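Local coordinates for protein listeriolysin O (Listeria monocytogenes, PDB 4CDB) that forms pores in cholesterol-containing host membranes and lyses cells, changing shape on the membrane and assembling into an oligomeric complex, at residues Pro89-Lys94 against Ala253-Val258; Ser212-Tyr217 against Pro346-Thr351; Ile216-Asn221 against Val258-Gln263. All coordinates share one frame; numbering follows the deposited sequence.

Contact 1. Residues Pro89-Lys94 against Ala253-Val258; sequences PGALVK and AYISSV
The carbonyl oxygen of Ala91 meets two groups of the opposite strand: Ile255 N gives it a hydrogen bond at 3.0 Å, and the CA of Tyr254 adds only a CA-H...O contact, 3.2 Å from Ala91 O. This is an antiparallel pairing in the sheet of the cholesterol-dependent cytolysin fold, where the short strand 92-94 and the loop before it lie against strand 252-260. Leu92 and Tyr254 form the non-hydrogen-bonded pair; Val93 and Ala253 form the hydrogen-bonded one, exchanging two bonds, with Val93 N meeting Ala253 O almost straight at 2.8 Å. Before strand 92-94 begins, Gly90 N still reaches Ile255 O, so the two segments remain stitched through the loop that leads into strand 92-94. The positive phi of Gly90 (92°) would press a CB against the preceding carbonyl oxygen, which explains the glycine.

Leu92 and Tyr254 lie on one face of the sheet, and there CD2 of Leu92 leans on CB of Tyr254. The tyrosine ring does not follow. With chi1 at 65°, CG sits between backbone N and carbonyl carbon, and the ring swings away from residues 89-94, to meet Phe231 edge-to-face and to bond through OH to Asn357. On the other face CG2 of Val93 packs on the carbonyl of Ala253. Further along, the CB of Ala91 touches CD1 at the tip of Ile255, 3.9 Å away. Tyr349 of strand 345-353 packs against both Ile255 and Val258. At the far end Pro89 and Val258 cross at about a right angle, CG2 of Val258 lying 3.7 Å from both CG and CD of the proline ring and 3.6 Å from Pro89 N.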
loop_
_atom_site.group_PDB
_atom_site.type_symbol
_atom_site.label_atom_id
_atom_site.label_comp_id
_atom_site.label_asym_id
_atom_site.label_seq_id
_atom_site.Cartn_x
_atom_site.Cartn_y
_atom_site.Cartn_z
ATOM N N PRO A 89 10.962 -25.341 4.142
ATOM C CA PRO A 89 9.999 -26.061 4.984
ATOM C C PRO A 89 10.683 -26.954 6.014
ATOM O O PRO A 89 11.627 -27.669 5.671
ATOM C CB PRO A 89 9.244 -26.940 3.980
ATOM C CG PRO A 89 9.419 -26.270 2.672
ATOM C CD PRO A 89 10.784 -25.658 2.714
ATOM N N GLY A 90 10.208 -26.908 7.257
ATOM C CA GLY A 90 10.723 -27.768 8.307
ATOM C C GLY A 90 11.854 -27.164 9.119
ATOM O O GLY A 90 12.281 -27.735 10.123
ATOM N N ALA A 91 12.343 -26.008 8.684
ATOM C CA ALA A 91 13.446 -25.338 9.366
ATOM C C ALA A 91 13.087 -24.956 10.801
ATOM O O ALA A 91 11.986 -24.476 11.072
ATOM C CB ALA A 91 13.884 -24.112 8.587
ATOM N N LEU A 92 14.028 -25.170 11.715
ATOM C CA LEU A 92 13.830 -24.832 13.120
ATOM C C LEU A 92 14.353 -23.432 13.413
ATOM O O LEU A 92 15.506 -23.117 13.113
ATOM C CB LEU A 92 14.544 -25.846 14.017
ATOM C CG LEU A 92 14.089 -27.302 13.919
ATOM C CD1 LEU A 92 14.843 -28.166 14.913
ATOM C CD2 LEU A 92 12.600 -27.388 14.166
ATOM N N VAL A 93 13.506 -22.590 13.998
ATOM C CA VAL A 93 13.895 -21.217 14.312
ATOM C C VAL A 93 13.454 -20.800 15.715
ATOM O O VAL A 93 12.583 -21.429 16.319
ATOM C CB VAL A 93 13.300 -20.212 13.296
ATOM C CG1 VAL A 93 13.876 -20.439 11.901
ATOM C CG2 VAL A 93 11.786 -20.318 13.279
ATOM N N LYS A 94 14.072 -19.740 16.227
ATOM C CA LYS A 94 13.618 -19.111 17.459
ATOM C C LYS A 94 12.506 -18.127 17.140
ATOM O O LYS A 94 12.598 -17.368 16.175
ATOM C CB LYS A 94 14.764 -18.366 18.139
ATOM C CG LYS A 94 15.887 -19.246 18.641
ATOM C CD LYS A 94 16.991 -18.398 19.251
ATOM C CE LYS A 94 18.114 -19.260 19.800
ATOM N NZ LYS A 94 19.244 -18.440 20.322
ATOM N N ALA A 253 10.333 -22.746 17.285
ATOM C CA ALA A 253 9.268 -22.846 16.295
ATOM C C ALA A 253 9.818 -23.468 15.022
ATOM O O ALA A 253 11.033 -23.532 14.829
ATOM C CB ALA A 253 8.675 -21.473 16.006
ATOM N N TYR A 254 8.923 -23.930 14.153
ATOM C CA TYR A 254 9.337 -24.473 12.865
ATOM C C TYR A 254 8.535 -23.873 11.714
ATOM O O TYR A 254 7.388 -23.455 11.889
ATOM C CB TYR A 254 9.228 -26.002 12.848
ATOM C CG TYR A 254 7.818 -26.534 12.971
ATOM C CD1 TYR A 254 7.206 -26.645 14.212
ATOM C CD2 TYR A 254 7.104 -26.937 11.848
ATOM C CE1 TYR A 254 5.918 -27.133 14.331
ATOM C CE2 TYR A 254 5.817 -27.427 11.959
ATOM C CZ TYR A 254 5.230 -27.524 13.204
ATOM O OH TYR A 254 3.949 -28.010 13.323
ATOM N N ILE A 255 9.149 -23.824 10.539
ATOM C CA ILE A 255 8.453 -23.366 9.345
ATOM C C ILE A 255 7.522 -24.476 8.857
ATOM O O ILE A 255 7.971 -25.491 8.324
ATOM C CB ILE A 255 9.447 -22.945 8.245
ATOM C CG1 ILE A 255 10.375 -21.842 8.768
ATOM C CG2 ILE A 255 8.709 -22.476 7.005
ATOM C CD1 ILE A 255 11.354 -21.312 7.737
ATOM N N SER A 256 6.221 -24.277 9.059
ATOM C CA SER A 256 5.222 -25.298 8.760
ATOM C C SER A 256 4.819 -25.339 7.286
ATOM O O SER A 256 4.365 -26.367 6.792
ATOM C CB SER A 256 3.986 -25.104 9.642
ATOM O OG SER A 256 3.503 -23.773 9.557
ATOM N N SER A 257 4.990 -24.220 6.588
ATOM C CA SER A 257 4.604 -24.131 5.183
ATOM C C SER A 257 5.316 -22.982 4.481
ATOM O O SER A 257 5.495 -21.916 5.062
ATOM C CB SER A 257 3.091 -23.953 5.059
ATOM O OG SER A 257 2.696 -23.887 3.701
ATOM N N VAL A 258 5.718 -23.207 3.232
ATOM C CA VAL A 258 6.380 -22.178 2.438
ATOM C C VAL A 258 5.660 -21.976 1.110
ATOM O O VAL A 258 5.392 -22.938 0.387
ATOM C CB VAL A 258 7.855 -22.536 2.144
ATOM C CG1 VAL A 258 8.496 -21.477 1.248
ATOM C CG2 VAL A 258 8.645 -22.690 3.436
#

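Contact 2. Residues Ser212-Tyr217 against Pro346-Thr351; sequences SFKQIY and PIAYTT
Ile347 and Ile216 make the apolar part of this contact: CD1 of Ile347 comes within 4.2 Å of CG1 of Ile216, the two side chains crossing at a slant. Segments 212-217 and 346-351 do not pair as strands. Their axes cross at 82° and come no closer than 8.7 Å, so this is face packing within one antiparallel sheet of the cytolysin fold that bends or branches, with no hydrogen bond between the two. Ile347 spans the gap because its CG1 stands between backbone N and carbonyl carbon (chi1 51°) and the chain then runs on extended, presenting CD1 to the other strand. That methyl also lies 4.2 Å from the backbone oxygen of Gln215 and near the CB of Lys214.

The second kind of contact is made by the aliphatic part of a charged chain. Lys214 runs extended as far as CE, which rests 3.5 Å from Ile347 O and 4.2 Å from the CB of Ala348. A bend at the last torsion (chi4 66°) then directs NZ to other partners. The ammonium is hydrogen-bonded to OE1 of Gln78, a residue that also ligates a bound sodium ion, and to OE1 of Gln263, so this buried charge probably leans on amide oxygens and not on strand 346-351.

Around this crossing, strand 165-172 pairs antiparallel with strand 207-222, with Asp167 against Lys214 and Lys165 against Ile216, while strand 262-270 sets Gln263 against Ile347, and strand 252-260 brings Tyr260 to Pro346.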
loop_
_atom_site.group_PDB
_atom_site.type_symbol
_atom_site.label_atom_id
_atom_site.label_comp_id
_atom_site.label_asym_id
_atom_site.label_seq_id
_atom_site.Cartn_x
_atom_site.Cartn_y
_atom_site.Cartn_z
ATOM N N SER A 212 1.845 -4.839 -3.067
ATOM C CA SER A 212 2.502 -6.140 -3.030
ATOM C C SER A 212 1.650 -7.152 -3.795
ATOM O O SER A 212 0.518 -7.441 -3.404
ATOM C CB SER A 212 2.703 -6.596 -1.584
ATOM O OG SER A 212 3.447 -7.800 -1.524
ATOM N N PHE A 213 2.191 -7.683 -4.887
ATOM C CA PHE A 213 1.445 -8.605 -5.741
ATOM C C PHE A 213 2.113 -9.983 -5.777
ATOM O O PHE A 213 3.147 -10.167 -6.421
ATOM C CB PHE A 213 1.315 -8.023 -7.154
ATOM C CG PHE A 213 0.450 -8.839 -8.077
ATOM C CD1 PHE A 213 -0.923 -8.904 -7.889
ATOM C CD2 PHE A 213 1.008 -9.525 -9.145
ATOM C CE1 PHE A 213 -1.722 -9.650 -8.742
ATOM C CE2 PHE A 213 0.214 -10.271 -10.003
ATOM C CZ PHE A 213 -1.151 -10.334 -9.802
ATOM N N LYS A 214 1.521 -10.945 -5.076
ATOM C CA LYS A 214 2.074 -12.295 -5.025
ATOM C C LYS A 214 1.325 -13.256 -5.939
ATOM O O LYS A 214 0.096 -13.340 -5.900
ATOM C CB LYS A 214 2.065 -12.842 -3.593
ATOM C CG LYS A 214 3.025 -12.160 -2.628
ATOM C CD LYS A 214 3.118 -12.937 -1.317
ATOM C CE LYS A 214 4.065 -12.271 -0.328
ATOM N NZ LYS A 214 3.552 -10.952 0.134
ATOM N N GLN A 215 2.081 -13.979 -6.757
ATOM C CA GLN A 215 1.540 -15.078 -7.545
ATOM C C GLN A 215 2.128 -16.395 -7.039
ATOM O O GLN A 215 3.270 -16.740 -7.345
ATOM C CB GLN A 215 1.835 -14.872 -9.033
ATOM C CG GLN A 215 1.065 -13.712 -9.652
ATOM C CD GLN A 215 1.637 -13.266 -10.982
ATOM O OE1 GLN A 215 2.850 -13.280 -11.184
ATOM N NE2 GLN A 215 0.761 -12.869 -11.900
ATOM N N ILE A 216 1.343 -17.115 -6.245
ATOM C CA ILE A 216 1.811 -18.345 -5.617
ATOM C C ILE A 216 1.480 -19.561 -6.479
ATOM O O ILE A 216 0.313 -19.847 -6.741
ATOM C CB ILE A 216 1.192 -18.525 -4.217
ATOM C CG1 ILE A 216 1.433 -17.274 -3.369
ATOM C CG2 ILE A 216 1.750 -19.772 -3.538
ATOM C CD1 ILE A 216 0.647 -17.248 -2.073
ATOM N N TYR A 217 2.516 -20.275 -6.909
ATOM C CA TYR A 217 2.345 -21.433 -7.777
ATOM C C TYR A 217 2.032 -22.693 -6.976
ATOM O O TYR A 217 1.251 -23.541 -7.414
ATOM C CB TYR A 217 3.597 -21.645 -8.627
ATOM C CG TYR A 217 3.948 -20.461 -9.499
ATOM C CD1 TYR A 217 2.956 -19.645 -10.025
ATOM C CD2 TYR A 217 5.272 -20.155 -9.789
ATOM C CE1 TYR A 217 3.271 -18.560 -10.822
ATOM C CE2 TYR A 217 5.596 -19.070 -10.586
ATOM C CZ TYR A 217 4.592 -18.276 -11.098
ATOM O OH TYR A 217 4.910 -17.196 -11.889
ATOM N N PRO A 346 10.809 -18.808 -2.828
ATOM C CA PRO A 346 10.066 -18.564 -1.584
ATOM C C PRO A 346 9.704 -17.084 -1.434
ATOM O O PRO A 346 10.573 -16.216 -1.565
ATOM C CB PRO A 346 11.060 -18.982 -0.495
ATOM C CG PRO A 346 11.964 -19.972 -1.171
ATOM C CD PRO A 346 12.107 -19.464 -2.576
ATOM N N ILE A 347 8.431 -16.805 -1.176
ATOM C CA ILE A 347 7.967 -15.427 -1.057
ATOM C C ILE A 347 7.149 -15.196 0.211
ATOM O O ILE A 347 6.885 -14.054 0.591
ATOM C CB ILE A 347 7.149 -14.996 -2.295
ATOM C CG1 ILE A 347 6.044 -16.011 -2.592
ATOM C CG2 ILE A 347 8.058 -14.831 -3.505
ATOM C CD1 ILE A 347 5.252 -15.696 -3.850
ATOM N N ALA A 348 6.751 -16.285 0.860
ATOM C CA ALA A 348 6.008 -16.215 2.114
ATOM C C ALA A 348 6.062 -17.557 2.827
ATOM O O ALA A 348 6.231 -18.596 2.191
ATOM C CB ALA A 348 4.566 -15.818 1.857
ATOM N N TYR A 349 5.914 -17.533 4.147
ATOM C CA TYR A 349 5.878 -18.766 4.922
ATOM C C TYR A 349 5.154 -18.613 6.255
ATOM O O TYR A 349 5.008 -17.505 6.771
ATOM C CB TYR A 349 7.290 -19.326 5.130
ATOM C CG TYR A 349 8.219 -18.462 5.960
ATOM C CD1 TYR A 349 8.919 -17.411 5.385
ATOM C CD2 TYR A 349 8.416 -18.716 7.313
ATOM C CE1 TYR A 349 9.780 -16.623 6.136
ATOM C CE2 TYR A 349 9.274 -17.937 8.074
ATOM C CZ TYR A 349 9.954 -16.891 7.478
ATOM O OH TYR A 349 10.809 -16.111 8.225
ATOM N N THR A 350 4.695 -19.735 6.798
ATOM C CA THR A 350 4.020 -19.743 8.088
ATOM C C THR A 350 4.872 -20.495 9.105
ATOM O O THR A 350 5.641 -21.389 8.739
ATOM C CB THR A 350 2.637 -20.413 7.996
ATOM O OG1 THR A 350 2.802 -21.811 7.737
ATOM C CG2 THR A 350 1.811 -19.786 6.879
ATOM N N THR A 351 4.735 -20.137 10.377
ATOM C CA THR A 351 5.496 -20.792 11.433
ATOM C C THR A 351 4.588 -21.322 12.539
ATOM O O THR A 351 3.584 -20.699 12.884
ATOM C CB THR A 351 6.540 -19.842 12.049
ATOM O OG1 THR A 351 5.914 -18.597 12.381
ATOM C CG2 THR A 351 7.667 -19.585 11.068
#

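Contact 3. Residues Ile216-Asn221 against Val258-Gln263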
loop_
_atom_site.group_PDB
_atom_site.type_symbol
_atom_site.label_atom_id
_atom_site.label_comp_id
_atom_site.label_asym_id
_atom_site.label_seq_id
_atom_site.Cartn_x
_atom_site.Cartn_y
_atom_site.Cartn_z
ATOM N N ILE A 216 1.343 -17.115 -6.245
ATOM C CA ILE A 216 1.811 -18.345 -5.617
ATOM C C ILE A 216 1.480 -19.561 -6.479
ATOM O O ILE A 216 0.313 -19.847 -6.741
ATOM C CB ILE A 216 1.192 -18.525 -4.217
ATOM C CG1 ILE A 216 1.433 -17.274 -3.369
ATOM C CG2 ILE A 216 1.750 -19.772 -3.538
ATOM C CD1 ILE A 216 0.647 -17.248 -2.073
ATOM N N TYR A 217 2.516 -20.275 -6.909
ATOM C CA TYR A 217 2.345 -21.433 -7.777
ATOM C C TYR A 217 2.032 -22.693 -6.976
ATOM O O TYR A 217 1.251 -23.541 -7.414
ATOM C CB TYR A 217 3.597 -21.645 -8.627
ATOM C CG TYR A 217 3.948 -20.461 -9.499
ATOM C CD1 TYR A 217 2.956 -19.645 -10.025
ATOM C CD2 TYR A 217 5.272 -20.155 -9.789
ATOM C CE1 TYR A 217 3.271 -18.560 -10.822
ATOM C CE2 TYR A 217 5.596 -19.070 -10.586
ATOM C CZ TYR A 217 4.592 -18.276 -11.098
ATOM O OH TYR A 217 4.910 -17.196 -11.889
ATOM N N TYR A 218 2.648 -22.813 -5.805
ATOM C CA TYR A 218 2.417 -23.959 -4.934
ATOM C C TYR A 218 2.910 -23.711 -3.513
ATOM O O TYR A 218 3.750 -22.839 -3.275
ATOM C CB TYR A 218 3.071 -25.223 -5.507
ATOM C CG TYR A 218 4.555 -25.093 -5.779
ATOM C CD1 TYR A 218 5.490 -25.413 -4.803
ATOM C CD2 TYR A 218 5.020 -24.661 -7.013
ATOM C CE1 TYR A 218 6.846 -25.300 -5.048
ATOM C CE2 TYR A 218 6.373 -24.544 -7.268
ATOM C CZ TYR A 218 7.282 -24.865 -6.283
ATOM O OH TYR A 218 8.629 -24.750 -6.534
ATOM N N ASN A 219 2.368 -24.483 -2.576
ATOM C CA ASN A 219 2.823 -24.470 -1.195
ATOM C C ASN A 219 3.356 -25.836 -0.793
ATOM O O ASN A 219 2.770 -26.867 -1.133
ATOM C CB ASN A 219 1.687 -24.063 -0.253
ATOM C CG ASN A 219 1.222 -22.643 -0.482
ATOM O OD1 ASN A 219 1.690 -21.712 0.175
ATOM N ND2 ASN A 219 0.297 -22.465 -1.417
ATOM N N VAL A 220 4.474 -25.839 -0.077
ATOM C CA VAL A 220 5.003 -27.063 0.501
ATOM C C VAL A 220 4.909 -26.990 2.020
ATOM O O VAL A 220 5.465 -26.080 2.645
ATOM C CB VAL A 220 6.464 -27.315 0.075
ATOM C CG1 VAL A 220 7.031 -28.523 0.811
ATOM C CG2 VAL A 220 6.552 -27.509 -1.437
ATOM N N ASN A 221 4.191 -27.943 2.610
ATOM C CA ASN A 221 4.019 -27.978 4.059
ATOM C C ASN A 221 4.656 -29.210 4.713
ATOM O O ASN A 221 5.018 -30.173 4.032
ATOM C CB ASN A 221 2.539 -27.866 4.432
ATOM C CG ASN A 221 1.722 -29.039 3.935
ATOM O OD1 ASN A 221 2.144 -29.765 3.036
ATOM N ND2 ASN A 221 0.544 -29.230 4.515
ATOM N N VAL A 258 5.718 -23.207 3.232
ATOM C CA VAL A 258 6.380 -22.178 2.438
ATOM C C VAL A 258 5.660 -21.976 1.110
ATOM O O VAL A 258 5.392 -22.938 0.387
ATOM C CB VAL A 258 7.855 -22.536 2.144
ATOM C CG1 VAL A 258 8.496 -21.477 1.248
ATOM C CG2 VAL A 258 8.645 -22.690 3.436
ATOM N N ALA A 259 5.344 -20.723 0.794
ATOM C CA ALA A 259 4.726 -20.389 -0.485
ATOM C C ALA A 259 5.794 -20.052 -1.525
ATOM O O ALA A 259 6.662 -19.207 -1.291
ATOM C CB ALA A 259 3.752 -19.227 -0.325
ATOM N N TYR A 260 5.734 -20.727 -2.669
ATOM C CA TYR A 260 6.691 -20.501 -3.747
ATOM C C TYR A 260 6.005 -19.824 -4.924
ATOM O O TYR A 260 4.851 -20.119 -5.231
ATOM C CB TYR A 260 7.305 -21.825 -4.214
ATOM C CG TYR A 260 8.138 -22.542 -3.173
ATOM C CD1 TYR A 260 7.541 -23.348 -2.213
ATOM C CD2 TYR A 260 9.522 -22.432 -3.167
ATOM C CE1 TYR A 260 8.296 -24.013 -1.267
ATOM C CE2 TYR A 260 10.289 -23.095 -2.224
ATOM C CZ TYR A 260 9.669 -23.884 -1.275
ATOM O OH TYR A 260 10.422 -24.547 -0.333
ATOM N N GLY A 261 6.721 -18.922 -5.587
ATOM C CA GLY A 261 6.178 -18.257 -6.755
ATOM C C GLY A 261 6.864 -16.964 -7.150
ATOM O O GLY A 261 8.080 -16.815 -7.024
ATOM N N ARG A 262 6.060 -16.024 -7.631
ATOM C CA ARG A 262 6.563 -14.778 -8.193
ATOM C C ARG A 262 5.941 -13.606 -7.448
ATOM O O ARG A 262 4.740 -13.611 -7.171
ATOM C CB ARG A 262 6.204 -14.720 -9.680
ATOM C CG ARG A 262 6.579 -13.439 -10.402
ATOM C CD ARG A 262 6.183 -13.534 -11.871
ATOM N NE ARG A 262 6.540 -12.340 -12.628
ATOM C CZ ARG A 262 5.712 -11.328 -12.862
ATOM N NH1 ARG A 262 4.470 -11.367 -12.398
ATOM N NH2 ARG A 262 6.122 -10.280 -13.563
ATOM N N GLN A 263 6.749 -12.608 -7.108
ATOM C CA GLN A 263 6.236 -11.449 -6.386
ATOM C C GLN A 263 6.617 -10.137 -7.057
ATOM O O GLN A 263 7.769 -9.933 -7.440
ATOM C CB GLN A 263 6.716 -11.450 -4.932
ATOM C CG GLN A 263 6.112 -10.330 -4.088
ATOM C CD GLN A 263 6.462 -10.440 -2.616
ATOM O OE1 GLN A 263 5.761 -9.903 -1.759
ATOM N NE2 GLN A 263 7.555 -11.132 -2.316
#
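The rings of Tyr218 and Tyr260 lie nearly parallel, planes 19° apart, but are slid so far that they hardly overlap. The centroids of the Tyr218 and Tyr260 rings are 5.2 Å apart. What sits over the face of Tyr218 is the CB of Tyr260, a CH-pi contact 3.9 Å from the ring centroid, while CE1 of Tyr218 meets CD1 of Tyr260 at 3.5 Å. The CG of Tyr218 stands between backbone N and carbonyl carbon (chi1 56°), which brings its ring over that CB. The Tyr260 ring has CG1 of its own strand's Val258 over one face and Tyr218 O in plane at an edge; CG2 of Val220 comes up obliquely to its CE1. Over one face of the Tyr217 ring lies the backbone N of Arg262, and the phenol oxygen touches CB of Arg262 at 3.6 Å.

These rings flank a classic beta bulge: Tyr217 and Tyr218 together face Tyr260 across the antiparallel pair, and the register slips by one between Ile216 and Tyr218. Tyr217 N donates to Tyr260 O at 2.9 Å, and Tyr260 N returns a nearly straight bond to Tyr218 O at 3.0 Å. Val220 and Val258 exchange two more. At Gly261 the chain turns a corner; a CB there would crowd Ile216 CA and Tyr217 N.

On the face opposite the Tyr218-Tyr260 pair, CG2 of Ile216 meets the methyl of Ala259. OD1 of Asn219 lies 3.3 Å from Ala259 CB.

Tyr217 OH bonds to Gly335 O and Arg262 NH1 to Gln215 OE1, both outside this pair of segments. Backbone bonds and ring packing therefore carry the contact, and the bulge and the glycine corner probably let strand 207-222 stay continuous while its partner passes from strand 252-260 to strand 262-270.

In the fold
All three contacts are buried in the same antiparallel sheet. Contacts 1 and 3 share strand 252-260 and Val258, and both are held by backbone hydrogen bonds; contact 1 adds a short strand with small aliphatic contacts, contact 3 a long one with aromatic rings. Contact 2 has no such bonds: its strands cross, and its chemistry is aliphatic, with a lysine leading to amides. It starts from the same strand as contact 3, about 5 Å away between centres, and meets contact 1 where strands 252-260 and 345-353 pair, with a further Ser256-Thr350 hydroxyl bond. Strand 207-222 follows, and strand 262-270 precedes, segments that become membrane-spanning beta strands in the pore.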